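Long-range contacts in Tas1 (Pseudomonas aeruginosa, PDB 6OX6), which acts as a type VI secreted toxin that pyrophosphorylates adenosine nucleotides to (p)ppApp, draining ADP and ATP from competitor cells: residues L307-I312 against P359-V364; R277-P282 against T311-G316. All blocks are in the same frame, centred on the assembly; numbering follows the deposited sequence.

In the fold
Both contacts are made by strand 308-313, which lies between strands 277-280 and 359-365 in a mixed five-stranded sheet. Along the chain, 277-280 comes first, then 308-313, and 359-365 last, so contact 2 joins consecutive strands, whereas contact 1 brings in a strand from beyond helix 319-328 and two further strands. The two contact centres are about 9 Å apart, and Thr311 and Ile312 belong to both. Contact 2 pairs antiparallel at the 277-280 end of the sheet; contact 1 is parallel and lies deeper. Helix 256-273 packs on the face carrying Val278, Asn310 and Ile312, tying both contacts into one layered alpha/beta domain of the toxin.

Contact 1. Residues L307-I312 against P359-V364; sequences LARNTI and PGEIQV. With ACT (acetate ion), chain I.
Arg309 and Glu361 face each other as a parallel pair, and four backbone hydrogen bonds set the register of their strands. Glu361 N donates to Ala308 O (3.0 Å), and Asn310 N donates to Glu361 O. Further along, Gln363 N reaches Asn310 O in a nearly straight bond (N-H...O 175°), and Ile312 N closes on Gln363 O at 2.6 Å. CA-H...O contacts accompany the ladder, with Thr311 CA 3.3 Å from Gln363 O.

Apolar contacts lie on the face of Asn310, Ile312, Ile362 and Val364. Ile312 crosses Ile362 at a slant, its CD1 meeting Ile362 CG2 at 3.6 Å, while its CB lies beside Val364 CG1. The pairing joins the second and fifth strands of a mixed five-stranded sheet. Helices 256-273 and 319-328 cover this face, the latter through Val322 and Leu326; the other face carries Arg309, Glu361, Thr311 and Gln363.

Asn310 is the polar member of the packed face. Its CG sits between the backbone N and carbonyl carbon (chi1 55°), and chi2 of 54° turns OD1 against Ile362, 3.4 Å from CG2. This buried oxygen has no polar partner, whereas ND2 is held by Asp264 of helix 256-273.

On the other face, Arg309 and Glu361 run side by side without a salt bridge: Arg309 CD is 3.5 Å from Glu361 OE1, but the charged groups are not in contact. Their proximity may still give mild electrostatic attraction. Beyond them, a water 2.8 Å from both Thr311 OG1 and Gln363 OE1 links the two side chains. A second water lies among Asn310 O, Gln363 OE1 and Thr311 OG1. Gln363 NE2 makes a weak hydrogen bond to an acetate ion, which is also bound by Lys373 NZ.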
ATOM      1  N   LEU A 307      10.170   6.265  -1.511  1.00 42.47           N
ATOM      2  CA  LEU A 307      10.924   7.327  -2.169  1.00 41.67           C
ATOM      3  C   LEU A 307      11.303   6.914  -3.588  1.00 40.46           C
ATOM      4  O   LEU A 307      11.103   7.669  -4.549  1.00 41.46           O
ATOM      5  CB  LEU A 307      12.159   7.685  -1.333  1.00 40.07           C
ATOM      6  CG  LEU A 307      11.808   8.478  -0.070  1.00 36.04           C
ATOM      7  CD1 LEU A 307      13.056   8.724   0.757  1.00 37.19           C
ATOM      8  CD2 LEU A 307      11.127   9.807  -0.437  1.00 36.44           C
ATOM      9  N   ALA A 308      11.818   5.703  -3.737  1.00 38.00           N
ATOM     10  CA  ALA A 308      12.026   5.066  -5.025  1.00 37.38           C
ATOM     11  C   ALA A 308      10.967   3.993  -5.198  1.00 37.96           C
ATOM     12  O   ALA A 308      10.683   3.228  -4.261  1.00 36.39           O
ATOM     13  CB  ALA A 308      13.427   4.441  -5.107  1.00 37.45           C
ATOM     14  N   ARG A 309      10.383   3.922  -6.392  1.00 35.92           N
ATOM     15  CA  ARG A 309       9.332   2.937  -6.581  1.00 36.76           C
ATOM     16  C   ARG A 309       9.171   2.631  -8.057  1.00 40.10           C
ATOM     17  O   ARG A 309       9.489   3.457  -8.911  1.00 41.16           O
ATOM     18  CB  ARG A 309       8.013   3.432  -5.984  1.00 36.02           C
ATOM     19  CG  ARG A 309       7.473   4.679  -6.631  1.00 40.66           C
ATOM     20  CD  ARG A 309       6.026   4.873  -6.214  1.00 50.70           C
ATOM     21  NE  ARG A 309       5.403   5.943  -6.979  1.00 60.06           N
ATOM     22  CZ  ARG A 309       4.909   5.789  -8.206  1.00 61.86           C
ATOM     23  NH1 ARG A 309       4.938   4.593  -8.798  1.00 61.44           N
ATOM     24  NH2 ARG A 309       4.382   6.830  -8.836  1.00 62.98           N
ATOM     25  N   ASN A 310       8.662   1.437  -8.354  1.00 32.42           N
ATOM     26  CA  ASN A 310       8.223   1.153  -9.711  1.00 36.54           C
ATOM     27  C   ASN A 310       7.147   0.076  -9.670  1.00 33.36           C
ATOM     28  O   ASN A 310       6.751  -0.406  -8.605  1.00 30.82           O
ATOM     29  CB  ASN A 310       9.389   0.760 -10.627  1.00 40.77           C
ATOM     30  CG  ASN A 310      10.189  -0.393 -10.094  1.00 43.81           C
ATOM     31  OD1 ASN A 310       9.639  -1.455  -9.784  1.00 43.03           O
ATOM     32  ND2 ASN A 310      11.515  -0.229 -10.061  1.00 43.79           N
ATOM     33  N   THR A 311       6.639  -0.260 -10.838  1.00 34.74           N
ATOM     34  CA  THR A 311       5.586  -1.248 -10.993  1.00 38.64           C
ATOM     35  C   THR A 311       6.017  -2.245 -12.056  1.00 37.97           C
ATOM     36  O   THR A 311       6.493  -1.852 -13.129  1.00 37.81           O
ATOM     37  CB  THR A 311       4.236  -0.592 -11.410  1.00 42.00           C
ATOM     38  OG1 THR A 311       3.879   0.445 -10.484  1.00 49.42           O
ATOM     39  CG2 THR A 311       3.119  -1.617 -11.435  1.00 42.37           C
ATOM     40  N   ILE A 312       5.828  -3.529 -11.771  1.00 30.97           N
ATOM     41  CA  ILE A 312       6.037  -4.574 -12.758  1.00 31.99           C
ATOM     42  C   ILE A 312       4.676  -5.054 -13.244  1.00 33.09           C
ATOM     43  O   ILE A 312       3.821  -5.466 -12.449  1.00 35.17           O
ATOM     44  CB  ILE A 312       6.868  -5.725 -12.188  1.00 32.61           C
ATOM     45  CG1 ILE A 312       8.239  -5.211 -11.735  1.00 35.19           C
ATOM     46  CG2 ILE A 312       6.990  -6.824 -13.208  1.00 32.36           C
ATOM     47  CD1 ILE A 312       9.095  -6.258 -11.024  1.00 35.05           C
ATOM     48  N   PRO A 359      14.825   1.889   1.621  1.00 41.64           N
ATOM     49  CA  PRO A 359      13.947   0.915   0.967  1.00 46.53           C
ATOM     50  C   PRO A 359      13.474   1.384  -0.402  1.00 42.82           C
ATOM     51  O   PRO A 359      13.311   2.578  -0.673  1.00 40.88           O
ATOM     52  CB  PRO A 359      12.773   0.765   1.950  1.00 42.45           C
ATOM     53  CG  PRO A 359      13.299   1.272   3.266  1.00 45.21           C
ATOM     54  CD  PRO A 359      14.272   2.378   2.889  1.00 46.02           C
ATOM     55  N   GLY A 360      13.309   0.416  -1.295  1.00 42.89           N
ATOM     56  CA  GLY A 360      12.644   0.642  -2.562  1.00 44.35           C
ATOM     57  C   GLY A 360      11.349  -0.147  -2.586  1.00 36.51           C
ATOM     58  O   GLY A 360      11.246  -1.202  -1.963  1.00 38.16           O
ATOM     59  N   GLU A 361      10.362   0.381  -3.294  1.00 35.79           N
ATOM     60  CA  GLU A 361       9.053  -0.256  -3.445  1.00 40.32           C
ATOM     61  C   GLU A 361       8.907  -0.820  -4.853  1.00 37.10           C
ATOM     62  O   GLU A 361       9.080  -0.093  -5.830  1.00 34.63           O
ATOM     63  CB  GLU A 361       7.911   0.733  -3.192  1.00 41.28           C
ATOM     64  CG  GLU A 361       6.547   0.194  -3.644  1.00 44.98           C
ATOM     65  CD  GLU A 361       5.397   1.216  -3.542  1.00 53.00           C
ATOM     66  OE1 GLU A 361       5.125   1.952  -4.537  1.00 57.55           O
ATOM     67  OE2 GLU A 361       4.751   1.272  -2.467  1.00 54.03           O
ATOM     68  N   ILE A 362       8.567  -2.104  -4.963  1.00 33.85           N
ATOM     69  CA  ILE A 362       8.255  -2.696  -6.263  1.00 35.93           C
ATOM     70  C   ILE A 362       6.876  -3.348  -6.200  1.00 34.58           C
ATOM     71  O   ILE A 362       6.683  -4.344  -5.489  1.00 32.53           O
ATOM     72  CB  ILE A 362       9.300  -3.719  -6.707  1.00 34.32           C
ATOM     73  CG1 ILE A 362      10.672  -3.073  -6.838  1.00 35.64           C
ATOM     74  CG2 ILE A 362       8.881  -4.270  -8.042  1.00 39.45           C
ATOM     75  CD1 ILE A 362      11.793  -4.084  -7.102  1.00 41.25           C
ATOM     76  N   GLN A 363       5.935  -2.827  -6.975  1.00 34.04           N
ATOM     77  CA  GLN A 363       4.598  -3.401  -7.048  1.00 31.92           C
ATOM     78  C   GLN A 363       4.476  -4.269  -8.287  1.00 32.77           C
ATOM     79  O   GLN A 363       5.136  -4.026  -9.296  1.00 35.02           O
ATOM     80  CB  GLN A 363       3.534  -2.315  -7.112  1.00 31.06           C
ATOM     81  CG  GLN A 363       3.445  -1.469  -5.884  1.00 32.94           C
ATOM     82  CD  GLN A 363       2.325  -0.485  -6.010  1.00 38.17           C
ATOM     83  OE1 GLN A 363       2.470   0.563  -6.630  1.00 46.97           O
ATOM     84  NE2 GLN A 363       1.183  -0.842  -5.485  1.00 35.91           N
ATOM     85  N   VAL A 364       3.598  -5.260  -8.218  1.00 30.40           N
ATOM     86  CA  VAL A 364       3.370  -6.167  -9.332  1.00 38.31           C
ATOM     87  C   VAL A 364       1.877  -6.385  -9.468  1.00 38.31           C
ATOM     88  O   VAL A 364       1.173  -6.578  -8.468  1.00 31.59           O
ATOM     89  CB  VAL A 364       4.074  -7.531  -9.148  1.00 37.14           C
ATOM     90  CG1 VAL A 364       4.141  -8.226 -10.471  1.00 35.54           C
ATOM     91  CG2 VAL A 364       5.489  -7.377  -8.540  1.00 35.83           C
TER
HETATM   92  C   ACT I 507      -1.029  -0.427  -8.675  1.00 66.35           C
HETATM   93  O   ACT I 507      -1.300   0.069  -7.541  1.00 65.83           O
HETATM   94  OXT ACT I 507      -1.137   0.107  -9.817  1.00 65.12           O
HETATM   95  CH3 ACT I 507      -0.476  -1.912  -8.641  1.00 66.03           C
HETATM   96  O   HOH W   1      11.917   4.940   0.444  1.00 42.67           O
HETATM   97  O   HOH W   2       4.928   1.289  -7.476  1.00 49.44           O
HETATM   98  O   HOH W   3       1.743   1.601  -9.123  1.00 62.08           O

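Contact 2. Residues R277-P282 against T311-G316; sequences RVAKAP and TIIVEG
Arg277 and Ile313 form a hydrogen-bonded antiparallel pair, each backbone N donating to the other's O. Arg277 N reaches Ile313 O at 2.9 Å, and Ile313 N returns to Arg277 O at 2.8 Å in a nearly straight bond (174°). Ala279 and Thr311 repeat the arrangement two residues along: Ala279 N donates to Thr311 O at 2.9 Å and Thr311 N to Ala279 O at 3.1 Å. Two acceptors also receive CA-H...O contacts, Thr311 O from Val278 CA and Arg277 O from Ile312 CA.

Between these pairs, Val278 and Ile312 form a non-hydrogen-bonded pair. The main chain of Ile312 is turned instead to strand 359-365, where it also bonds with the backbone of Asn365. Val278 CG2, anti to the carbonyl carbon, lies 4.0 Å from Ile312 CG1, on the face where Val278 packs against Ala267 and Ala271 of helix 256-273. On the opposite face, Ile313 CD1 touches Ala279 CB at 4.1 Å, and Leu382 and Leu383 of helix 376-383 pack on Ala279 and Ile313, respectively.

The four hydrogen bonds between the segments are all main-chain, so the pairing rests on backbone geometry, and the two side-chain touches add only a little apolar contact.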
ATOM      1  N   ARG A 277       6.412  -5.640 -18.472  1.00 58.61           N
ATOM      2  CA  ARG A 277       6.972  -4.301 -18.563  1.00 59.78           C
ATOM      3  C   ARG A 277       7.168  -3.686 -17.191  1.00 52.70           C
ATOM      4  O   ARG A 277       6.569  -4.121 -16.207  1.00 48.23           O
ATOM      5  CB  ARG A 277       6.073  -3.404 -19.417  1.00 67.04           C
ATOM      6  CG  ARG A 277       6.308  -1.916 -19.212  1.00 72.98           C
ATOM      7  CD  ARG A 277       5.051  -1.114 -19.505  1.00 77.25           C
ATOM      8  NE  ARG A 277       4.924  -0.794 -20.924  1.00 86.17           N
ATOM      9  CZ  ARG A 277       4.579   0.401 -21.393  1.00 93.37           C
ATOM     10  NH1 ARG A 277       4.488   0.602 -22.701  1.00 95.91           N
ATOM     11  NH2 ARG A 277       4.325   1.397 -20.554  1.00 95.03           N
ATOM     12  N   VAL A 278       8.036  -2.683 -17.119  1.00 50.65           N
ATOM     13  CA  VAL A 278       8.324  -2.017 -15.855  1.00 49.06           C
ATOM     14  C   VAL A 278       7.915  -0.579 -16.135  1.00 52.34           C
ATOM     15  O   VAL A 278       8.378   0.036 -17.097  1.00 53.34           O
ATOM     16  CB  VAL A 278       9.771  -2.282 -15.396  1.00 56.86           C
ATOM     17  CG1 VAL A 278      10.121  -1.397 -14.211  1.00 53.89           C
ATOM     18  CG2 VAL A 278       9.956  -3.751 -15.048  1.00 59.24           C
ATOM     19  N   ALA A 279       7.042  -0.045 -15.287  1.00 51.42           N
ATOM     20  CA  ALA A 279       6.716   1.372 -15.280  1.00 49.15           C
ATOM     21  C   ALA A 279       7.605   1.996 -14.215  1.00 48.00           C
ATOM     22  O   ALA A 279       7.348   1.861 -13.014  1.00 46.10           O
ATOM     23  CB  ALA A 279       5.230   1.612 -15.016  1.00 47.96           C
ATOM     24  N   LYS A 280       8.683   2.636 -14.661  1.00 53.82           N
ATOM     25  CA  LYS A 280       9.567   3.358 -13.764  1.00 49.37           C
ATOM     26  C   LYS A 280       8.980   4.729 -13.473  1.00 49.54           C
ATOM     27  O   LYS A 280       8.210   5.272 -14.261  1.00 66.19           O
ATOM     28  CB  LYS A 280      10.960   3.501 -14.377  1.00 62.58           C
ATOM     29  CG  LYS A 280      11.656   2.193 -14.738  1.00 60.45           C
ATOM     30  CD  LYS A 280      13.058   2.500 -15.279  1.00 62.85           C
ATOM     31  CE  LYS A 280      13.822   1.254 -15.707  1.00 67.09           C
ATOM     32  NZ  LYS A 280      12.945   0.344 -16.489  1.00 69.99           N
ATOM     33  N   ALA A 281       9.354   5.292 -12.337  1.00 48.62           N
ATOM     34  CA  ALA A 281       8.819   6.566 -11.885  1.00 58.54           C
ATOM     35  C   ALA A 281       9.963   7.380 -11.305  1.00 56.43           C
ATOM     36  O   ALA A 281      10.970   6.814 -10.876  1.00 53.33           O
ATOM     37  CB  ALA A 281       7.730   6.363 -10.821  1.00 55.13           C
ATOM     38  N   PRO A 282       9.836   8.706 -11.269  1.00 56.34           N
ATOM     39  CA  PRO A 282      10.871   9.519 -10.619  1.00 55.90           C
ATOM     40  C   PRO A 282      10.791   9.387  -9.102  1.00 53.64           C
ATOM     41  O   PRO A 282       9.850   8.823  -8.535  1.00 47.91           O
ATOM     42  CB  PRO A 282      10.546  10.945 -11.073  1.00 53.77           C
ATOM     43  CG  PRO A 282       9.057  10.919 -11.293  1.00 54.15           C
ATOM     44  CD  PRO A 282       8.753   9.540 -11.827  1.00 55.24           C
ATOM     45  N   THR A 311       6.639  -0.260 -10.838  1.00 34.74           N
ATOM     46  CA  THR A 311       5.586  -1.248 -10.993  1.00 38.64           C
ATOM     47  C   THR A 311       6.017  -2.245 -12.056  1.00 37.97           C
ATOM     48  O   THR A 311       6.493  -1.852 -13.129  1.00 37.81           O
ATOM     49  CB  THR A 311       4.236  -0.592 -11.410  1.00 42.00           C
ATOM     50  OG1 THR A 311       3.879   0.445 -10.484  1.00 49.42           O
ATOM     51  CG2 THR A 311       3.119  -1.617 -11.435  1.00 42.37           C
ATOM     52  N   ILE A 312       5.828  -3.529 -11.771  1.00 30.97           N
ATOM     53  CA  ILE A 312       6.037  -4.574 -12.758  1.00 31.99           C
ATOM     54  C   ILE A 312       4.676  -5.054 -13.244  1.00 33.09           C
ATOM     55  O   ILE A 312       3.821  -5.466 -12.449  1.00 35.17           O
ATOM     56  CB  ILE A 312       6.868  -5.725 -12.188  1.00 32.61           C
ATOM     57  CG1 ILE A 312       8.239  -5.211 -11.735  1.00 35.19           C
ATOM     58  CG2 ILE A 312       6.990  -6.824 -13.208  1.00 32.36           C
ATOM     59  CD1 ILE A 312       9.095  -6.258 -11.024  1.00 35.05           C
ATOM     60  N   ILE A 313       4.454  -4.972 -14.545  1.00 34.15           N
ATOM     61  CA  ILE A 313       3.190  -5.395 -15.140  1.00 38.37           C
ATOM     62  C   ILE A 313       3.476  -6.670 -15.906  1.00 41.80           C
ATOM     63  O   ILE A 313       4.290  -6.668 -16.836  1.00 42.10           O
ATOM     64  CB  ILE A 313       2.586  -4.312 -16.053  1.00 40.79           C
ATOM     65  CG1 ILE A 313       2.320  -3.026 -15.263  1.00 42.15           C
ATOM     66  CG2 ILE A 313       1.304  -4.799 -16.741  1.00 36.35           C
ATOM     67  CD1 ILE A 313       3.419  -1.991 -15.428  1.00 42.12           C
ATOM     68  N   VAL A 314       2.840  -7.768 -15.495  1.00 40.66           N
ATOM     69  CA  VAL A 314       2.977  -9.050 -16.176  1.00 38.88           C
ATOM     70  C   VAL A 314       1.593  -9.666 -16.265  1.00 39.47           C
ATOM     71  O   VAL A 314       0.656  -9.231 -15.597  1.00 36.35           O
ATOM     72  CB  VAL A 314       3.965  -9.998 -15.457  1.00 37.42           C
ATOM     73  CG1 VAL A 314       5.416  -9.524 -15.653  1.00 36.09           C
ATOM     74  CG2 VAL A 314       3.639 -10.087 -13.964  1.00 31.55           C
ATOM     75  N   GLU A 315       1.464 -10.692 -17.100  1.00 40.96           N
ATOM     76  CA  GLU A 315       0.180 -11.367 -17.219  1.00 47.06           C
ATOM     77  C   GLU A 315      -0.200 -12.029 -15.898  1.00 49.36           C
ATOM     78  O   GLU A 315       0.644 -12.266 -15.024  1.00 54.53           O
ATOM     79  CB  GLU A 315       0.220 -12.387 -18.349  1.00 54.02           C
ATOM     80  CG  GLU A 315       0.456 -11.733 -19.687  1.00 59.94           C
ATOM     81  CD  GLU A 315      -0.696 -10.800 -20.097  1.00 66.16           C
ATOM     82  OE1 GLU A 315      -1.851 -11.002 -19.638  1.00 68.66           O
ATOM     83  OE2 GLU A 315      -0.439  -9.858 -20.879  1.00 67.28           O
ATOM     84  N   GLY A 316      -1.497 -12.330 -15.763  1.00 59.37           N
ATOM     85  CA  GLY A 316      -2.052 -12.652 -14.456  1.00 59.80           C
ATOM     86  C   GLY A 316      -1.355 -13.817 -13.781  1.00 62.05           C
ATOM     87  O   GLY A 316      -0.980 -13.745 -12.606  1.00 64.30           O
TER